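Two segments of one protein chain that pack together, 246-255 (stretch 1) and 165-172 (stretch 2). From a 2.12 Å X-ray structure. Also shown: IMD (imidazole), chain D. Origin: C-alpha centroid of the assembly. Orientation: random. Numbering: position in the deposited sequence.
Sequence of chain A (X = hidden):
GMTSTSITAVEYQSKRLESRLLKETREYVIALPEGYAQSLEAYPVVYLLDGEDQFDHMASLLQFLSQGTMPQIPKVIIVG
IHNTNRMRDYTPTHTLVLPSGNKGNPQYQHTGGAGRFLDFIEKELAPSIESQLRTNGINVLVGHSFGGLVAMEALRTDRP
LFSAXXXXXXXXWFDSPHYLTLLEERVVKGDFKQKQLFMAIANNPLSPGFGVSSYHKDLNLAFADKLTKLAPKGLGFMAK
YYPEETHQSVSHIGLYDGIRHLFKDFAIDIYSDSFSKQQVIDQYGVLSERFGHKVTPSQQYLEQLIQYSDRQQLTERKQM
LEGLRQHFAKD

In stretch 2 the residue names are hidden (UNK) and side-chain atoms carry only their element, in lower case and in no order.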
ATOM      1  N   THR A 246       4.016  12.545  -4.369  1.00 22.16           N
ATOM      2  CA  THR A 246       3.321  13.815  -4.359  1.00 22.15           C
ATOM      3  C   THR A 246       2.672  13.997  -2.990  1.00 22.39           C
ATOM      4  O   THR A 246       2.622  13.093  -2.147  1.00 18.78           O
ATOM      5  CB  THR A 246       2.215  13.862  -5.406  1.00 22.33           C
ATOM      6  OG1 THR A 246       1.203  12.938  -5.026  1.00 24.16           O
ATOM      7  CG2 THR A 246       2.724  13.528  -6.815  1.00 22.29           C
ATOM      8  N   HIS A 247       2.156  15.194  -2.773  1.00 22.76           N
ATOM      9  CA  HIS A 247       1.544  15.518  -1.514  1.00 22.92           C
ATOM     10  C   HIS A 247       0.369  14.581  -1.201  1.00 22.62           C
ATOM     11  O   HIS A 247       0.195  14.072  -0.079  1.00 22.66           O
ATOM     12  CB  HIS A 247       1.094  16.975  -1.563  1.00 22.55           C
ATOM     13  CG  HIS A 247       0.277  17.381  -0.399  1.00 21.68           C
ATOM     14  ND1 HIS A 247       0.785  17.406   0.875  1.00 21.79           N
ATOM     15  CD2 HIS A 247      -1.004  17.797  -0.313  1.00 21.47           C
ATOM     16  CE1 HIS A 247      -0.162  17.812   1.702  1.00 22.72           C
ATOM     17  NE2 HIS A 247      -1.250  18.070   1.003  1.00 20.62           N
ATOM     18  N   GLN A 248      -0.433  14.333  -2.210  1.00 24.03           N
ATOM     19  CA  GLN A 248      -1.538  13.405  -2.033  1.00 25.44           C
ATOM     20  C   GLN A 248      -1.098  11.909  -2.022  1.00 23.88           C
ATOM     21  O   GLN A 248      -1.516  11.174  -1.130  1.00 23.55           O
ATOM     22  CB  GLN A 248      -2.676  13.728  -3.022  1.00 26.71           C
ATOM     23  CG  GLN A 248      -3.459  15.020  -2.615  1.00 27.17           C
ATOM     24  CD  GLN A 248      -4.222  14.877  -1.281  1.00 28.03           C
ATOM     25  OE1 GLN A 248      -4.705  13.803  -0.929  1.00 27.93           O
ATOM     26  NE2 GLN A 248      -4.336  15.972  -0.548  1.00 29.19           N
ATOM     27  N   SER A 249      -0.231  11.481  -2.945  1.00 23.90           N
ATOM     28  CA  SER A 249       0.166  10.032  -3.007  1.00 23.97           C
ATOM     29  C   SER A 249       0.986   9.510  -1.817  1.00 23.09           C
ATOM     30  O   SER A 249       1.103   8.300  -1.626  1.00 24.28           O
ATOM     31  CB  SER A 249       0.963   9.705  -4.272  1.00 22.21           C
ATOM     32  OG  SER A 249       2.343  10.037  -4.132  1.00 24.08           O
ATOM     33  N   VAL A 250       1.579  10.397  -1.042  1.00 22.11           N
ATOM     34  CA  VAL A 250       2.453   9.935   0.027  1.00 23.75           C
ATOM     35  C   VAL A 250       1.693   9.418   1.257  1.00 23.13           C
ATOM     36  O   VAL A 250       2.300   8.786   2.118  1.00 23.76           O
ATOM     37  CB  VAL A 250       3.498  11.004   0.438  1.00 23.22           C
ATOM     38  CG1 VAL A 250       2.865  12.026   1.428  1.00 22.70           C
ATOM     39  CG2 VAL A 250       4.735  10.324   1.056  1.00 22.50           C
ATOM     40  N   SER A 251       0.372   9.637   1.319  1.00 22.89           N
ATOM     41  CA  SER A 251      -0.429   9.177   2.456  1.00 21.99           C
ATOM     42  C   SER A 251      -0.275   7.688   2.645  1.00 22.17           C
ATOM     43  O   SER A 251      -0.076   7.198   3.782  1.00 24.71           O
ATOM     44  CB  SER A 251      -1.927   9.570   2.313  1.00 22.23           C
ATOM     45  OG  SER A 251      -2.561   8.963   1.180  1.00 21.32           O
ATOM     46  N   HIS A 252      -0.288   6.967   1.530  1.00 22.22           N
ATOM     47  CA  HIS A 252      -0.215   5.505   1.567  1.00 22.41           C
ATOM     48  C   HIS A 252       1.150   4.919   1.982  1.00 22.02           C
ATOM     49  O   HIS A 252       1.204   4.153   2.968  1.00 21.62           O
ATOM     50  CB  HIS A 252      -0.629   4.936   0.233  1.00 22.78           C
ATOM     51  CG  HIS A 252      -0.913   3.463   0.262  1.00 22.59           C
ATOM     52  ND1 HIS A 252      -2.138   2.954   0.635  1.00 22.47           N
ATOM     53  CD2 HIS A 252      -0.150   2.402  -0.081  1.00 21.55           C
ATOM     54  CE1 HIS A 252      -2.113   1.636   0.530  1.00 22.29           C
ATOM     55  NE2 HIS A 252      -0.920   1.275   0.087  1.00 21.25           N
ATOM     56  N   ILE A 253       2.207   5.222   1.209  1.00 21.20           N
ATOM     57  CA  ILE A 253       3.570   4.722   1.478  1.00 21.84           C
ATOM     58  C   ILE A 253       4.102   5.310   2.779  1.00 22.10           C
ATOM     59  O   ILE A 253       4.967   4.708   3.431  1.00 23.66           O
ATOM     60  CB  ILE A 253       4.590   4.963   0.252  1.00 21.64           C
ATOM     61  CG1 ILE A 253       5.791   4.004   0.319  1.00 22.63           C
ATOM     62  CG2 ILE A 253       5.068   6.417   0.156  1.00 19.77           C
ATOM     63  CD1 ILE A 253       5.429   2.453   0.320  1.00 22.21           C
ATOM     64  N   GLY A 254       3.607   6.507   3.132  1.00 21.78           N
ATOM     65  CA  GLY A 254       3.973   7.191   4.383  1.00 21.62           C
ATOM     66  C   GLY A 254       3.481   6.409   5.599  1.00 21.78           C
ATOM     67  O   GLY A 254       4.214   6.239   6.569  1.00 21.42           O
ATOM     68  N   LEU A 255       2.237   5.932   5.544  1.00 20.92           N
ATOM     69  CA  LEU A 255       1.687   5.064   6.592  1.00 20.97           C
ATOM     70  C   LEU A 255       2.401   3.699   6.519  1.00 20.43           C
ATOM     71  O   LEU A 255       2.793   3.129   7.519  1.00 19.25           O
ATOM     72  CB  LEU A 255       0.176   4.867   6.396  1.00 20.50           C
ATOM     73  CG  LEU A 255      -0.577   3.910   7.361  1.00 20.85           C
ATOM     74  CD1 LEU A 255      -0.663   4.450   8.814  1.00 18.22           C
ATOM     75  CD2 LEU A 255      -2.021   3.591   6.822  1.00 20.62           C
ATOM     76  N   UNK A 165       2.616   9.514  16.867  1.00 25.53           N
ATOM     77  CA  UNK A 165       2.029  10.300  15.797  1.00 24.61           C
ATOM     78  C   UNK A 165       2.712  10.028  14.458  1.00 23.49           C
ATOM     79  O   UNK A 165       3.943   9.898  14.362  1.00 24.12           O
ATOM     80  c   UNK A 165       0.223  12.627  17.443  1.00 23.77           C
ATOM     81  c   UNK A 165      -0.375  13.050  18.609  1.00 23.39           C
ATOM     82  c   UNK A 165       2.283  12.371  18.577  1.00 22.42           C
ATOM     83  c   UNK A 165       1.550  12.265  17.408  1.00 24.07           C
ATOM     84  c   UNK A 165       2.180  11.796  16.105  1.00 24.44           C
ATOM     85  c   UNK A 165       0.351  13.168  19.751  1.00 23.19           C
ATOM     86  o   UNK A 165      -0.333  13.620  20.852  1.00 23.76           O
ATOM     87  c   UNK A 165       1.689  12.838  19.762  1.00 22.73           C
ATOM     88  N   UNK A 166       1.878   9.977  13.434  1.00 23.02           N
ATOM     89  CA  UNK A 166       2.283   9.848  12.065  1.00 22.90           C
ATOM     90  C   UNK A 166       1.821  11.118  11.405  1.00 23.85           C
ATOM     91  O   UNK A 166       0.606  11.345  11.302  1.00 26.44           O
ATOM     92  c   UNK A 166       1.686   8.614  11.366  1.00 22.27           C
ATOM     93  c   UNK A 166       2.164   6.315  10.398  1.00 21.95           C
ATOM     94  c   UNK A 166       2.645   6.816  12.833  1.00 23.29           C
ATOM     95  c   UNK A 166       2.592   7.376  11.432  1.00 22.84           C
ATOM     96  N   UNK A 167       2.786  11.946  10.982  1.00 22.52           N
ATOM     97  CA  UNK A 167       2.503  13.232  10.305  1.00 22.29           C
ATOM     98  C   UNK A 167       2.948  13.090   8.845  1.00 21.52           C
ATOM     99  O   UNK A 167       4.120  13.083   8.555  1.00 21.36           O
ATOM    100  c   UNK A 167       3.220  14.371  11.003  1.00 18.83           C
ATOM    101  N   UNK A 168       1.984  12.916   7.953  1.00 22.53           N
ATOM    102  CA  UNK A 168       2.232  12.611   6.542  1.00 22.88           C
ATOM    103  C   UNK A 168       2.062  13.859   5.649  1.00 23.37           C
ATOM    104  O   UNK A 168       0.964  14.291   5.329  1.00 24.89           O
ATOM    105  c   UNK A 168       1.316  11.462   6.096  1.00 22.26           C
ATOM    106  c   UNK A 168       1.289  10.229   7.043  1.00 22.22           C
ATOM    107  c   UNK A 168       0.282   9.125   6.581  1.00 20.82           C
ATOM    108  c   UNK A 168       2.713   9.698   7.236  1.00 21.12           C
ATOM    109  N   UNK A 169       3.196  14.410   5.284  1.00 24.57           N
ATOM    110  CA  UNK A 169       3.330  15.614   4.465  1.00 24.64           C
ATOM    111  C   UNK A 169       2.539  16.748   5.057  1.00 23.08           C
ATOM    112  O   UNK A 169       1.711  17.356   4.414  1.00 24.54           O
ATOM    113  c   UNK A 169       2.949  15.354   3.027  1.00 24.23           C
ATOM    114  o   UNK A 169       5.032  16.246   2.368  1.00 25.03           O
ATOM    115  c   UNK A 169       3.825  16.116   2.067  1.00 25.04           C
ATOM    116  o   UNK A 169       3.323  16.555   1.020  1.00 23.97           O
ATOM    117  N   UNK A 170       2.832  17.019   6.312  1.00 24.18           N
ATOM    118  CA  UNK A 170       2.141  18.063   7.104  1.00 24.55           C
ATOM    119  C   UNK A 170       2.119  19.416   6.384  1.00 24.11           C
ATOM    120  O   UNK A 170       3.149  19.848   5.847  1.00 22.25           O
ATOM    121  o   UNK A 170       2.933  16.963   9.086  1.00 27.29           O
ATOM    122  c   UNK A 170       2.138  19.275   9.366  1.00 24.73           C
ATOM    123  c   UNK A 170       2.861  18.241   8.439  1.00 25.65           C
ATOM    124  N   UNK A 171       0.951  20.061   6.384  1.00 24.08           N
ATOM    125  CA  UNK A 171       0.772  21.378   5.771  1.00 23.61           C
ATOM    126  C   UNK A 171       1.314  22.494   6.723  1.00 24.36           C
ATOM    127  O   UNK A 171       0.551  23.351   7.187  1.00 24.45           O
ATOM    128  c   UNK A 171      -0.721  21.597   5.483  1.00 22.66           C
ATOM    129  o   UNK A 171      -1.269  20.553   4.665  1.00 21.34           O
ATOM    130  N   UNK A 172       2.620  22.464   6.995  1.00 23.55           N
ATOM    131  CA  UNK A 172       3.287  23.429   7.865  1.00 23.77           C
ATOM    132  C   UNK A 172       3.242  24.845   7.288  1.00 23.32           C
ATOM    133  O   UNK A 172       3.470  25.818   8.010  1.00 23.80           O
ATOM    134  c   UNK A 172       4.761  23.019   8.134  1.00 24.25           C
ATOM    135  c   UNK A 172       5.015  21.729   8.946  1.00 24.76           C
ATOM    136  c   UNK A 172       4.422  21.879  10.324  1.00 24.15           C
ATOM    137  c   UNK A 172       6.552  21.398   9.088  1.00 25.61           C
TER
HETATM  138  N1  IMD D 332      -1.665  21.320   1.556  1.00 41.22           N
HETATM  139  C2  IMD D 332      -0.533  21.157   0.816  1.00 42.02           C
HETATM  140  N3  IMD D 332      -0.872  21.084  -0.504  1.00 42.26           N
HETATM  141  C4  IMD D 332      -2.227  21.180  -0.597  1.00 42.25           C
HETATM  142  C5  IMD D 332      -2.724  21.338   0.707  1.00 41.86           C

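Position 165 carries one carbon followed by a ring of six carbons bearing a single oxygen, which is the phenol of tyrosine. Tyr165 lies in the strand, buried but out of reach of stretch 1, so it takes no part in this contact.

At position 166 there are four side-chain carbons, forked at the second, and CA-to-CB points toward stretch 1. One terminal carbon lies 3.7 Å from Leu255 CD1. A fork at the second carbon rather than the first marks leucine, not isoleucine. The contact of Leu166 CD2 is apolar, which suits a buried site facing the helix.

Position 167 has one carbon and nothing beyond it: alanine. Following the alternation of the strand, Ala167 is out of reach of stretch 1; its small methyl fits a buried strand position.

Position 168 again shows four carbons forked at the second, with CA-to-CB directed toward stretch 1. One terminal carbon approaches Ser251 O at 3.4 Å, while the other lies 3.8 Å from Gly254 C. This is leucine, whose long branched chain reaches the helix backbone. Leu168 gives up more area to the contact than any other residue of its stretch. The absence of a side chain at Gly254 matters here, since a CB would point toward this stretch and sit only 3.1 Å from Leu168 CD2, besides clashing with Val250 O of its own helix.

Position 169, just past the strand, has two carbons, the second carrying two oxygens. One oxygen lies 2.7 Å from His247 ND1, and the first carbon 3.7 Å from Val250 CG1. With no third carbon, this carboxylate is aspartate. Asp169 OD2 accepts a hydrogen bond from His247 ND1 at the ring edge, near its plane, where a ring nitrogen can direct its proton.

Position 170 bears one carbon that carries an oxygen and a carbon, the branched pattern of threonine. Thr170 directs CA-to-CB away from stretch 1, so its side chain is turned from this contact.

Position 171 has one carbon and then one oxygen, which is 4.2 Å from His247 CE1: serine. The hydroxyl of Ser171 can accept an N-H, and OG does so from imidazole N1 at 3.2 Å; the imidazole C2 lies over one face of the His247 ring.

Position 172 has four carbons forked at the second, and is leucine. Leu172 is out of reach of stretch 1; its apolar chain suits burial.

The contact thus changes character along its length. Helix and strand run roughly antiparallel, at 147°, with Leu166 and Leu168 packing against Gly254 and Leu255; beyond the strand, Asp169 accepts a short, well-directed hydrogen bond from His247 (160° at the hydrogen).

Stretch 2 165-172: YLALDTSL
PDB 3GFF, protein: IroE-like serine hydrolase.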